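Local coordinates for protein polysaccharide Lyase Family 6 (Bacteroides cellulosilyticus, PDB 6QPS) that cleaves alginate with specificity for mannuronic acid, as a calcium-binding polysaccharide lyase of family 6 that probably works by beta-elimination, at residues 46-51 and 75-80; 51-56 and 81-86; 65-70 and 95-100; 102-107 and 133-138. All coordinates share one frame; numbering follows the deposited sequence. Where two conformers were deposited one is given.

Contact 1. Residues 46-51 and 75-80; sequences GDAVVL and VWRAEN
Leu51 and Trp76 meet two residues out of register, since Leu51 pairs with Ala78 and Trp76 with Val49; all four share one face where two parallel strands pair in a coil-to-coil contact of the parallel beta-helix. Leu51 CB lies 3.9 Å from Arg77 O, the carbonyl oxygen that accepts the hydrogen bond of Leu51 N. Beyond it, Leu51 CG stands 4.1 Å from Trp76 NE1, because chi1 of -82° sets CG beside the backbone N and opposite the carbonyl carbon. The fork then reaches the edge of the indole: Leu51 CD1 comes within 3.3 Å of Trp76 NE1, near the ring plane, and Leu51 CD2 within 3.6 Å of the same Trp76 NE1. This N-H is buried against methyl groups and has no polar partner in the model. Val49 adds CG1 at 3.8 Å from Trp76 CD1.

On the reverse face Val50 and Arg77 run side by side, and Val50 CG2 lies over the centre of one guanidinium face, 3.8 Å from Arg77 NH2. Five backbone bonds join the strands, the last carrying Glu79 N to Leu51 O at 2.9 Å, with the donor 40° above the carbonyl plane. Strand 23-26 pairs with 48-51 and strand 99-111 with 74-78, while Leu37 and Leu38 of helix 31-40 reach Val49 and Met34 of that helix touches Leu51.

Contact 2. Residues 51-56 and 81-86; sequences LKDGTY and PGKAVI
With chi1 at -63°, Tyr56 holds CG beside its own backbone N, and chi2 of 73° turns the ring so that its CD1 edge meets Val85 O at 3.5 Å. Asp53 CG likewise sits beside the backbone N, which lays the carboxylate alongside the root of Lys83, with Asp53 OD1 3.4 Å from Lys83 CB. The lysine then bends at chi2 and carries NZ away, leaving it 6.8 Å from Asp53 OD2; Asp53 OD1 instead takes a hydrogen bond from Asn80 ND2. Ala84 packs beneath the turn, its CB 3.8 Å from Leu51 CB. It also approaches the Tyr56 ring at CE1, while Leu51 CD2 lies over the centre of one ring face.

Three backbone bonds join these parallel strands of successive beta-helix coils, the shortest from Tyr56 N to Val85 O at 2.7 Å. Gly54, at a positive phi, starts the pairing by donating to Lys83 O. The tyrosine hydroxyl donates to Lys52 O at 2.7 Å, which ties the ring back across its own turn. The chemistry is therefore divided: an apolar inner side of Leu51, Ala84 and the Tyr56 ring, whose hydroxyl is satisfied by a backbone carbonyl, and an outer side where Asp53 and Lys83 touch without a salt bridge.

Contact 3. Residues 65-70 and 95-100; sequences TGKGVS and YGEYLQ
Residues 65-67 run parallel to 95-97 in consecutive coils of the right-handed parallel beta-helix, the pairing being loose at Thr65 and Gly66, and segment 95-100 turns a corner at Gly96. Two backbone bonds follow the corner, a straighter one from Glu97 N to Gly66 O at 3.1 Å and a bent one from Gly68 N to Glu97 O at 2.9 Å, its donor 38° above the carbonyl plane. Thr65 supplies a side-chain link: its hydroxyl lies opposite the backbone N of its own residue (chi1 -170°), which lets OG1 donate to Tyr95 O at 2.7 Å. Thr65 CB lies over one Tyr95 ring face, offset toward the rim, in a CH-pi contact 3.9 Å from the centroid and 25° off the normal. Thr65 thus meets Tyr95 twice, OG1 at its carbonyl oxygen and CB over its ring.

Inside the corner, Leu99 pushes both methyls against the opposite backbone, CD1 at 3.8 Å from Thr65 CA and CD2 at 3.7 Å from Gly66 O. Lys67 and Glu97 cross more loosely, their charged ends apart. Tyr98, at a positive phi, projects toward residues 68-70 and is also stacked on Phe129. The peptide from Val69 to Ser70 lies over one face of its ring, with Ser70 CA only 3.5 Å from Tyr98 CE1.

Contact 4. Residues 102-107 and 133-138; sequences EDLLFY and TRCVID
The Arg134 guanidinium is met at its edge, Asp103 OD2 and a water lying in its plane, and the Phe106 ring likewise receives Val136 O at its edge, 3.4 Å from CD1. Phe106 and Val136 lie on parallel strands of adjacent coils of the right-handed parallel beta-helix, and Arg134 sits at the kink just before. Arg134 grips Asp103 side-on with two nitrogens, NE reaching OD1 at 2.9 Å and NH2 reaching OD2 at 3.0 Å. The two planes are nevertheless turned 51° apart, so OD2 is approached from above its carboxylate plane. A bend at chi3 (-53°) brings the guanidinium back toward segment 102-107, where NH2 makes a weaker salt bridge to Glu102 OE1 at 3.2 Å. The water accepts from Arg134 NH1 and donates weakly to Glu102 OE2, which also takes Gln100 NE2.

Asp103 and Arg134 both have positive phi, marking matched kinks before the regular pairing begins. Three strand bonds follow, from Val136 N to Leu104 O, from Phe106 N to Val136 O and from Asp138 N to Phe106 O. Inward, Phe106 crosses Ile137 and reaches Ile117 and Ile86. Outward, Tyr107 and Asp138 run alongside, ring and carboxylate 49° apart, with Asp138 OD1 hydrogen-bonded to Asn173 ND2. On that same outer face, Leu105 CD1 presses tightly on Val136 CG1 at 3.5 Å.

In the fold
From the N terminus, contact 1 opens at strand 48-51 and closes when strand 74-78 returns beside it one coil later. Before it closes, contact 2 has opened at the shared Leu51 and contact 3 at 65-70, so these three cross, closing in the order 75-80, 81-86 and 95-100. Contact 4 opens only afterwards and follows in series, using the same strand 99-111 that contact 3 enters. Contacts 1 and 2 touch through the Glu79-Lys52 salt bridge and the packing of Ala78 on Ala84. Contact 4 extends both, since 102-107 pairs with strands 74-78 and 84-87. Together they tie the first coils into the beta-helix, away from the calcium site.

Contact 1. Residues 46-51 and 75-80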
loop_
_atom_site.group_PDB
_atom_site.type_symbol
_atom_site.label_atom_id
_atom_site.label_comp_id
_atom_site.label_asym_id
_atom_site.label_seq_id
_atom_site.Cartn_x
_atom_site.Cartn_y
_atom_site.Cartn_z
ATOM N N GLY A 46 24.817 -18.472 -4.096
ATOM C CA GLY A 46 24.798 -19.311 -2.920
ATOM C C GLY A 46 25.655 -18.828 -1.772
ATOM O O GLY A 46 25.534 -19.371 -0.665
ATOM N N ASP A 47 26.519 -17.838 -1.991
ATOM C CA ASP A 47 27.319 -17.321 -0.892
ATOM C C ASP A 47 26.423 -16.552 0.078
ATOM O O ASP A 47 25.346 -16.068 -0.287
ATOM C CB ASP A 47 28.375 -16.326 -1.385
ATOM C CG ASP A 47 29.541 -16.979 -2.109
ATOM O OD1 ASP A 47 29.634 -18.225 -2.163
ATOM O OD2 ASP A 47 30.384 -16.218 -2.633
ATOM N N ALA A 48 26.890 -16.420 1.318
ATOM C CA ALA A 48 26.170 -15.658 2.330
ATOM C C ALA A 48 27.136 -14.759 3.085
ATOM O O ALA A 48 28.254 -15.165 3.412
ATOM C CB ALA A 48 25.434 -16.587 3.318
ATOM N N VAL A 49 26.694 -13.534 3.350
ATOM C CA VAL A 49 27.343 -12.606 4.276
ATOM C C VAL A 49 26.535 -12.649 5.566
ATOM O O VAL A 49 25.352 -12.306 5.565
ATOM C CB VAL A 49 27.387 -11.185 3.691
ATOM C CG1 VAL A 49 27.876 -10.191 4.727
ATOM C CG2 VAL A 49 28.275 -11.159 2.424
ATOM N N VAL A 50 27.164 -13.085 6.653
ATOM C CA VAL A 50 26.480 -13.450 7.894
ATOM C C VAL A 50 26.986 -12.556 9.016
ATOM O O VAL A 50 28.195 -12.501 9.273
ATOM C CB VAL A 50 26.752 -14.922 8.255
ATOM C CG1 VAL A 50 26.036 -15.312 9.546
ATOM C CG2 VAL A 50 26.372 -15.857 7.105
ATOM N N LEU A 51 26.061 -11.882 9.697
ATOM C CA LEU A 51 26.396 -10.934 10.758
ATOM C C LEU A 51 26.150 -11.564 12.128
ATOM O O LEU A 51 25.018 -11.936 12.456
ATOM C CB LEU A 51 25.559 -9.663 10.597
ATOM C CG LEU A 51 26.073 -8.635 9.583
ATOM C CD1 LEU A 51 26.345 -9.265 8.231
ATOM C CD2 LEU A 51 25.094 -7.474 9.475
ATOM N N VAL A 75 23.058 -14.032 -0.347
ATOM C CA VAL A 75 22.262 -13.696 0.833
ATOM C C VAL A 75 23.072 -12.863 1.817
ATOM O O VAL A 75 24.238 -13.164 2.085
ATOM C CB VAL A 75 21.764 -14.983 1.530
ATOM C CG1 VAL A 75 20.988 -14.650 2.810
ATOM C CG2 VAL A 75 20.916 -15.833 0.575
ATOM N N TRP A 76 22.444 -11.819 2.356
ATOM C CA TRP A 76 22.987 -11.009 3.444
ATOM C C TRP A 76 22.023 -11.189 4.605
ATOM O O TRP A 76 20.841 -10.863 4.471
ATOM C CB TRP A 76 23.069 -9.545 3.006
ATOM C CG TRP A 76 23.597 -8.588 4.054
ATOM C CD1 TRP A 76 24.348 -8.891 5.149
ATOM C CD2 TRP A 76 23.388 -7.171 4.087
ATOM N NE1 TRP A 76 24.621 -7.740 5.869
ATOM C CE2 TRP A 76 24.053 -6.673 5.221
ATOM C CE3 TRP A 76 22.736 -6.266 3.237
ATOM C CZ2 TRP A 76 24.060 -5.327 5.547
ATOM C CZ3 TRP A 76 22.745 -4.926 3.574
ATOM C CH2 TRP A 76 23.403 -4.475 4.717
ATOM N N ARG A 77 22.494 -11.757 5.715
ATOM C CA ARG A 77 21.585 -12.162 6.777
ATOM C C ARG A 77 22.247 -12.099 8.149
ATOM O O ARG A 77 23.473 -12.079 8.285
ATOM C CB ARG A 77 21.067 -13.591 6.541
ATOM C CG ARG A 77 22.125 -14.699 6.625
ATOM C CD ARG A 77 21.472 -16.078 6.445
ATOM N NE ARG A 77 22.429 -17.152 6.243
ATOM C CZ ARG A 77 23.045 -17.797 7.229
ATOM N NH1 ARG A 77 22.816 -17.466 8.493
ATOM N NH2 ARG A 77 23.896 -18.774 6.952
ATOM N N ALA A 78 21.399 -12.090 9.173
ATOM C CA ALA A 78 21.860 -12.283 10.539
ATOM C C ALA A 78 22.155 -13.756 10.797
ATOM O O ALA A 78 21.436 -14.639 10.316
ATOM C CB ALA A 78 20.775 -11.824 11.516
ATOM N N GLU A 79 23.199 -14.022 11.597
ATOM C CA GLU A 79 23.452 -15.389 12.038
ATOM C C GLU A 79 22.275 -15.917 12.851
ATOM O O GLU A 79 21.845 -17.063 12.676
ATOM C CB GLU A 79 24.746 -15.437 12.851
ATOM C CG GLU A 79 25.145 -16.836 13.309
ATOM C CD GLU A 79 26.479 -16.851 14.043
ATOM O OE1 GLU A 79 26.622 -16.122 15.041
ATOM O OE2 GLU A 79 27.384 -17.593 13.621
ATOM N N ASN A 80 21.738 -15.087 13.738
ATOM C CA ASN A 80 20.605 -15.448 14.582
ATOM C C ASN A 80 19.498 -14.444 14.297
ATOM O O ASN A 80 19.696 -13.235 14.520
ATOM C CB ASN A 80 21.015 -15.425 16.052
ATOM C CG ASN A 80 22.106 -16.424 16.345
ATOM O OD1 ASN A 80 21.932 -17.623 16.130
ATOM N ND2 ASN A 80 23.250 -15.935 16.806
HETATM O O HOH W 1 23.029 -12.581 14.456
#

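Contact 2. Residues 51-56 and 81-86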
loop_
_atom_site.group_PDB
_atom_site.type_symbol
_atom_site.label_atom_id
_atom_site.label_comp_id
_atom_site.label_asym_id
_atom_site.label_seq_id
_atom_site.Cartn_x
_atom_site.Cartn_y
_atom_site.Cartn_z
ATOM N N LEU A 51 26.061 -11.882 9.697
ATOM C CA LEU A 51 26.396 -10.934 10.758
ATOM C C LEU A 51 26.150 -11.564 12.128
ATOM O O LEU A 51 25.018 -11.936 12.456
ATOM C CB LEU A 51 25.559 -9.663 10.597
ATOM C CG LEU A 51 26.073 -8.635 9.583
ATOM C CD1 LEU A 51 26.345 -9.265 8.231
ATOM C CD2 LEU A 51 25.094 -7.474 9.475
ATOM N N LYS A 52 27.204 -11.660 12.927
ATOM C CA LYS A 52 27.094 -12.118 14.307
ATOM C C LYS A 52 26.277 -11.127 15.137
ATOM O O LYS A 52 26.093 -9.958 14.766
ATOM C CB LYS A 52 28.490 -12.320 14.901
ATOM C CG LYS A 52 29.311 -13.382 14.157
ATOM C CD LYS A 52 30.569 -13.785 14.926
ATOM C CE LYS A 52 30.232 -14.706 16.088
ATOM N NZ LYS A 52 29.696 -16.019 15.622
ATOM N N ASP A 53 25.744 -11.623 16.255
ATOM C CA ASP A 53 24.913 -10.799 17.127
ATOM C C ASP A 53 25.633 -9.500 17.478
ATOM O O ASP A 53 26.796 -9.511 17.900
ATOM C CB ASP A 53 24.595 -11.531 18.434
ATOM C CG ASP A 53 23.820 -12.821 18.252
ATOM O OD1 ASP A 53 23.493 -13.206 17.120
ATOM O OD2 ASP A 53 23.535 -13.468 19.287
ATOM N N GLY A 54 24.919 -8.389 17.361
ATOM C CA GLY A 54 25.467 -7.105 17.752
ATOM C C GLY A 54 24.778 -5.979 17.009
ATOM O O GLY A 54 23.883 -6.201 16.193
ATOM N N THR A 55 25.227 -4.755 17.298
ATOM C CA THR A 55 24.701 -3.557 16.647
ATOM C C THR A 55 25.757 -2.971 15.722
ATOM O O THR A 55 26.902 -2.730 16.136
ATOM C CB THR A 55 24.226 -2.514 17.661
ATOM O OG1 THR A 55 23.191 -3.094 18.458
ATOM C CG2 THR A 55 23.674 -1.287 16.926
ATOM N N TYR A 56 25.358 -2.751 14.474
ATOM C CA TYR A 56 26.218 -2.276 13.400
ATOM C C TYR A 56 25.837 -0.820 13.157
ATOM O O TYR A 56 24.773 -0.537 12.599
ATOM C CB TYR A 56 26.007 -3.146 12.159
ATOM C CG TYR A 56 26.401 -4.595 12.380
ATOM C CD1 TYR A 56 25.629 -5.444 13.164
ATOM C CD2 TYR A 56 27.583 -5.093 11.862
ATOM C CE1 TYR A 56 26.018 -6.754 13.405
ATOM C CE2 TYR A 56 27.976 -6.394 12.088
ATOM C CZ TYR A 56 27.197 -7.224 12.862
ATOM O OH TYR A 56 27.611 -8.525 13.097
ATOM N N PRO A 81 18.344 -14.871 13.786
ATOM C CA PRO A 81 17.348 -13.904 13.309
ATOM C C PRO A 81 17.032 -12.840 14.348
ATOM O O PRO A 81 16.747 -13.136 15.513
ATOM C CB PRO A 81 16.127 -14.773 12.990
ATOM C CG PRO A 81 16.702 -16.101 12.620
ATOM C CD PRO A 81 17.924 -16.264 13.539
ATOM N N GLY A 82 17.097 -11.586 13.910
ATOM C CA GLY A 82 16.756 -10.465 14.750
ATOM C C GLY A 82 17.855 -9.938 15.646
ATOM O O GLY A 82 17.656 -8.899 16.280
ATOM N N LYS A 83 18.996 -10.617 15.754
ATOM C CA LYS A 83 20.031 -10.198 16.691
ATOM C C LYS A 83 21.149 -9.393 16.037
ATOM O O LYS A 83 22.075 -8.970 16.737
ATOM C CB LYS A 83 20.606 -11.400 17.458
ATOM C CG LYS A 83 19.546 -12.339 18.028
ATOM C CD LYS A 83 18.706 -11.661 19.116
ATOM C CE LYS A 83 18.004 -12.692 20.002
ATOM N NZ LYS A 83 17.124 -12.056 21.026
ATOM N N ALA A 84 21.097 -9.195 14.723
ATOM C CA ALA A 84 21.957 -8.236 14.030
ATOM C C ALA A 84 21.158 -6.961 13.768
ATOM O O ALA A 84 20.235 -6.956 12.942
ATOM C CB ALA A 84 22.500 -8.806 12.723
ATOM N N VAL A 85 21.539 -5.880 14.449
ATOM C CA VAL A 85 20.796 -4.619 14.464
ATOM C C VAL A 85 21.616 -3.595 13.699
ATOM O O VAL A 85 22.824 -3.462 13.940
ATOM C CB VAL A 85 20.580 -4.134 15.911
ATOM C CG1 VAL A 85 19.711 -2.885 15.948
ATOM C CG2 VAL A 85 19.982 -5.244 16.775
ATOM N N ILE A 86 20.972 -2.877 12.780
ATOM C CA ILE A 86 21.617 -1.839 11.979
ATOM C C ILE A 86 21.030 -0.494 12.385
ATOM O O ILE A 86 19.807 -0.306 12.342
ATOM C CB ILE A 86 21.428 -2.114 10.479
ATOM C CG1 ILE A 86 22.148 -3.418 10.107
ATOM C CG2 ILE A 86 21.935 -0.956 9.663
ATOM C CD1 ILE A 86 21.878 -3.881 8.682
#

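Contact 3. Residues 65-70 and 95-100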
loop_
_atom_site.group_PDB
_atom_site.type_symbol
_atom_site.label_atom_id
_atom_site.label_comp_id
_atom_site.label_asym_id
_atom_site.label_seq_id
_atom_site.Cartn_x
_atom_site.Cartn_y
_atom_site.Cartn_z
ATOM N N THR A 65 25.847 -5.706 -4.220
ATOM C CA THR A 65 25.772 -6.032 -5.634
ATOM C C THR A 65 26.386 -7.393 -5.906
ATOM O O THR A 65 27.224 -7.890 -5.157
ATOM C CB THR A 65 26.427 -4.943 -6.511
ATOM O OG1 THR A 65 26.138 -5.181 -7.893
ATOM C CG2 THR A 65 27.932 -4.882 -6.318
ATOM N N GLY A 66 25.951 -7.989 -6.999
ATOM C CA GLY A 66 26.411 -9.304 -7.385
ATOM C C GLY A 66 25.413 -9.929 -8.333
ATOM O O GLY A 66 24.379 -9.340 -8.660
ATOM N N LYS A 67 25.736 -11.145 -8.768
ATOM C CA LYS A 67 24.831 -11.901 -9.637
ATOM C C LYS A 67 24.607 -13.307 -9.093
ATOM O O LYS A 67 25.374 -14.233 -9.365
ATOM C CB LYS A 67 25.310 -11.915 -11.067
ATOM C CG LYS A 67 25.523 -10.536 -11.653
ATOM C CD LYS A 67 26.176 -10.606 -13.033
ATOM C CE LYS A 67 27.395 -11.525 -13.028
ATOM N NZ LYS A 67 28.626 -10.804 -12.585
ATOM N N GLY A 68 23.567 -13.455 -8.288
ATOM C CA GLY A 68 23.038 -14.766 -7.983
ATOM C C GLY A 68 22.341 -15.359 -9.195
ATOM O O GLY A 68 22.259 -14.755 -10.266
ATOM N N VAL A 69 21.817 -16.579 -9.016
ATOM C CA VAL A 69 20.983 -17.222 -10.027
ATOM C C VAL A 69 19.764 -17.844 -9.354
ATOM O O VAL A 69 19.717 -18.011 -8.132
ATOM C CB VAL A 69 21.743 -18.282 -10.867
ATOM C CG1 VAL A 69 22.956 -17.659 -11.542
ATOM C CG2 VAL A 69 22.148 -19.472 -10.012
ATOM N N SER A 70 18.769 -18.192 -10.175
ATOM C CA SER A 70 17.528 -18.755 -9.657
ATOM C C SER A 70 17.827 -20.010 -8.848
ATOM O O SER A 70 18.549 -20.903 -9.307
ATOM C CB SER A 70 16.581 -19.096 -10.810
ATOM O OG SER A 70 15.452 -19.808 -10.332
ATOM N N TYR A 95 21.704 -3.616 -6.200
ATOM C CA TYR A 95 21.618 -3.657 -7.655
ATOM C C TYR A 95 22.373 -4.886 -8.127
ATOM O O TYR A 95 23.418 -5.225 -7.580
ATOM C CB TYR A 95 22.151 -2.363 -8.308
ATOM C CG TYR A 95 23.520 -1.901 -7.829
ATOM C CD1 TYR A 95 23.650 -1.181 -6.649
ATOM C CD2 TYR A 95 24.674 -2.174 -8.548
ATOM C CE1 TYR A 95 24.870 -0.761 -6.203
ATOM C CE2 TYR A 95 25.912 -1.752 -8.098
ATOM C CZ TYR A 95 26.002 -1.054 -6.912
ATOM O OH TYR A 95 27.222 -0.632 -6.449
ATOM N N GLY A 96 21.863 -5.514 -9.182
ATOM C CA GLY A 96 22.344 -6.821 -9.590
ATOM C C GLY A 96 21.176 -7.776 -9.718
ATOM O O GLY A 96 20.054 -7.324 -9.953
ATOM N N GLU A 97 21.417 -9.078 -9.578
ATOM C CA GLU A 97 20.366 -10.070 -9.733
ATOM C C GLU A 97 20.413 -11.078 -8.592
ATOM O O GLU A 97 21.485 -11.426 -8.089
ATOM C CB GLU A 97 20.525 -10.870 -11.036
ATOM C CG GLU A 97 20.534 -10.080 -12.320
ATOM C CD GLU A 97 21.143 -10.881 -13.451
ATOM O OE1 GLU A 97 20.681 -12.018 -13.709
ATOM O OE2 GLU A 97 22.100 -10.378 -14.065
ATOM N N TYR A 98 19.245 -11.599 -8.240
ATOM C CA TYR A 98 19.118 -12.670 -7.251
ATOM C C TYR A 98 19.929 -12.399 -5.978
ATOM O O TYR A 98 20.679 -13.251 -5.490
ATOM C CB TYR A 98 19.442 -14.037 -7.870
ATOM C CG TYR A 98 18.431 -14.449 -8.933
ATOM C CD1 TYR A 98 17.235 -15.069 -8.580
ATOM C CD2 TYR A 98 18.675 -14.217 -10.282
ATOM C CE1 TYR A 98 16.316 -15.454 -9.554
ATOM C CE2 TYR A 98 17.741 -14.590 -11.260
ATOM C CZ TYR A 98 16.572 -15.195 -10.870
ATOM O OH TYR A 98 15.664 -15.576 -11.852
ATOM N N LEU A 99 19.731 -11.209 -5.413
ATOM C CA LEU A 99 20.298 -10.814 -4.125
ATOM C C LEU A 99 19.185 -10.794 -3.090
ATOM O O LEU A 99 18.051 -10.411 -3.411
ATOM C CB LEU A 99 20.915 -9.419 -4.233
ATOM C CG LEU A 99 21.882 -9.202 -5.394
ATOM C CD1 LEU A 99 22.358 -7.749 -5.400
ATOM C CD2 LEU A 99 23.038 -10.161 -5.311
ATOM N N GLN A 100 19.493 -11.233 -1.862
ATOM C CA GLN A 100 18.471 -11.383 -0.827
ATOM C C GLN A 100 18.984 -10.868 0.509
ATOM O O GLN A 100 20.089 -11.225 0.934
ATOM C CB GLN A 100 18.125 -12.870 -0.714
ATOM C CG GLN A 100 16.903 -13.248 0.054
ATOM C CD GLN A 100 16.336 -14.584 -0.453
ATOM O OE1 GLN A 100 16.053 -14.740 -1.646
ATOM N NE2 GLN A 100 16.194 -15.541 0.446
#

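Contact 4. Residues 102-107 and 133-138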
loop_
_atom_site.group_PDB
_atom_site.type_symbol
_atom_site.label_atom_id
_atom_site.label_comp_id
_atom_site.label_asym_id
_atom_site.label_seq_id
_atom_site.Cartn_x
_atom_site.Cartn_y
_atom_site.Cartn_z
ATOM N N GLU A 102 17.861 -10.957 4.529
ATOM C CA GLU A 102 17.025 -11.774 5.403
ATOM C C GLU A 102 17.313 -11.512 6.877
ATOM O O GLU A 102 18.471 -11.501 7.308
ATOM C CB GLU A 102 17.269 -13.289 5.214
ATOM C CG GLU A 102 17.185 -13.843 3.802
ATOM C CD GLU A 102 17.538 -15.336 3.753
ATOM O OE1 GLU A 102 17.911 -15.918 4.804
ATOM O OE2 GLU A 102 17.474 -15.915 2.654
ATOM N N ASP A 103 16.256 -11.431 7.681
ATOM C CA ASP A 103 16.366 -11.509 9.137
ATOM C C ASP A 103 17.161 -10.355 9.755
ATOM O O ASP A 103 17.722 -10.509 10.843
ATOM C CB ASP A 103 16.946 -12.855 9.578
ATOM C CG ASP A 103 15.984 -14.018 9.336
ATOM O OD1 ASP A 103 14.754 -13.824 9.457
ATOM O OD2 ASP A 103 16.459 -15.140 9.048
ATOM N N LEU A 104 17.196 -9.197 9.104
ATOM C CA LEU A 104 17.904 -8.022 9.603
ATOM C C LEU A 104 16.946 -7.092 10.334
ATOM O O LEU A 104 15.790 -6.939 9.931
ATOM C CB LEU A 104 18.554 -7.261 8.444
ATOM C CG LEU A 104 19.648 -8.024 7.684
ATOM C CD1 LEU A 104 20.104 -7.215 6.481
ATOM C CD2 LEU A 104 20.840 -8.390 8.560
ATOM N N LEU A 105 17.445 -6.432 11.376
ATOM C CA LEU A 105 16.670 -5.465 12.140
ATOM C C LEU A 105 17.259 -4.077 11.949
ATOM O O LEU A 105 18.313 -3.771 12.521
ATOM C CB LEU A 105 16.675 -5.842 13.614
ATOM C CG LEU A 105 16.113 -4.837 14.617
ATOM C CD1 LEU A 105 14.731 -4.378 14.326
ATOM C CD2 LEU A 105 16.114 -5.453 16.028
ATOM N N PHE A 106 16.560 -3.239 11.184
ATOM C CA PHE A 106 16.912 -1.834 11.017
ATOM C C PHE A 106 16.169 -1.072 12.112
ATOM O O PHE A 106 14.939 -0.994 12.095
ATOM C CB PHE A 106 16.557 -1.313 9.626
ATOM C CG PHE A 106 17.264 -2.032 8.486
ATOM C CD1 PHE A 106 16.731 -3.168 7.919
ATOM C CD2 PHE A 106 18.463 -1.558 7.988
ATOM C CE1 PHE A 106 17.383 -3.822 6.876
ATOM C CE2 PHE A 106 19.118 -2.218 6.946
ATOM C CZ PHE A 106 18.578 -3.346 6.400
ATOM N N TYR A 107 16.912 -0.534 13.078
ATOM C CA TYR A 107 16.343 0.109 14.261
ATOM C C TYR A 107 17.106 1.400 14.501
ATOM O O TYR A 107 18.321 1.373 14.722
ATOM C CB TYR A 107 16.402 -0.790 15.499
ATOM C CG TYR A 107 15.786 -0.107 16.711
ATOM C CD1 TYR A 107 14.410 0.119 16.783
ATOM C CD2 TYR A 107 16.569 0.351 17.758
ATOM C CE1 TYR A 107 13.844 0.760 17.856
ATOM C CE2 TYR A 107 16.004 1.003 18.830
ATOM C CZ TYR A 107 14.644 1.200 18.877
ATOM O OH TYR A 107 14.092 1.857 19.951
ATOM N N THR A 133 13.249 -10.113 2.882
ATOM C CA THR A 133 12.319 -11.005 3.563
ATOM C C THR A 133 12.646 -11.092 5.051
ATOM O O THR A 133 13.816 -11.144 5.451
ATOM C CB THR A 133 12.282 -12.386 2.884
ATOM O OG1 THR A 133 11.245 -13.162 3.473
ATOM C CG2 THR A 133 13.606 -13.144 3.025
ATOM N N ARG A 134 11.595 -11.098 5.873
ATOM C CA ARG A 134 11.743 -11.282 7.318
ATOM C C ARG A 134 12.661 -10.232 7.932
ATOM O O ARG A 134 13.398 -10.516 8.879
ATOM C CB ARG A 134 12.236 -12.685 7.678
ATOM C CG ARG A 134 11.450 -13.802 7.027
ATOM C CD ARG A 134 11.865 -15.172 7.548
ATOM N NE ARG A 134 13.307 -15.413 7.468
ATOM C CZ ARG A 134 13.925 -16.013 6.461
ATOM N NH1 ARG A 134 13.248 -16.432 5.403
ATOM N NH2 ARG A 134 15.239 -16.189 6.507
ATOM N N CYS A 135 12.572 -9.002 7.435
ATOM C CA CYS A 135 13.312 -7.871 7.983
ATOM C C CYS A 135 12.359 -6.927 8.705
ATOM O O CYS A 135 11.150 -6.911 8.457
ATOM C CB CYS A 135 14.052 -7.111 6.878
ATOM S SG CYS A 135 15.423 -8.046 6.166
ATOM N N VAL A 136 12.918 -6.139 9.621
ATOM C CA VAL A 136 12.186 -5.109 10.335
ATOM C C VAL A 136 12.807 -3.750 10.031
ATOM O O VAL A 136 14.036 -3.609 9.995
ATOM C CB VAL A 136 12.230 -5.387 11.853
ATOM C CG1 VAL A 136 11.718 -4.180 12.645
ATOM C CG2 VAL A 136 11.441 -6.632 12.244
ATOM N N ILE A 137 11.948 -2.751 9.837
ATOM C CA ILE A 137 12.343 -1.344 9.881
ATOM C C ILE A 137 11.451 -0.674 10.921
ATOM O O ILE A 137 10.225 -0.572 10.740
ATOM C CB ILE A 137 12.201 -0.654 8.519
ATOM C CG1 ILE A 137 12.980 -1.388 7.427
ATOM C CG2 ILE A 137 12.689 0.806 8.623
ATOM C CD1 ILE A 137 12.909 -0.734 6.023
ATOM N N ASP A 138 12.053 -0.224 12.027
ATOM C CA ASP A 138 11.317 0.352 13.151
ATOM C C ASP A 138 12.052 1.593 13.639
ATOM O O ASP A 138 13.275 1.556 13.821
ATOM C CB ASP A 138 11.194 -0.670 14.300
ATOM C CG ASP A 138 10.314 -0.177 15.452
ATOM O OD1 ASP A 138 9.420 0.650 15.246
ATOM O OD2 ASP A 138 10.530 -0.605 16.608
HETATM O O HOH W 2 15.348 -17.822 3.554
#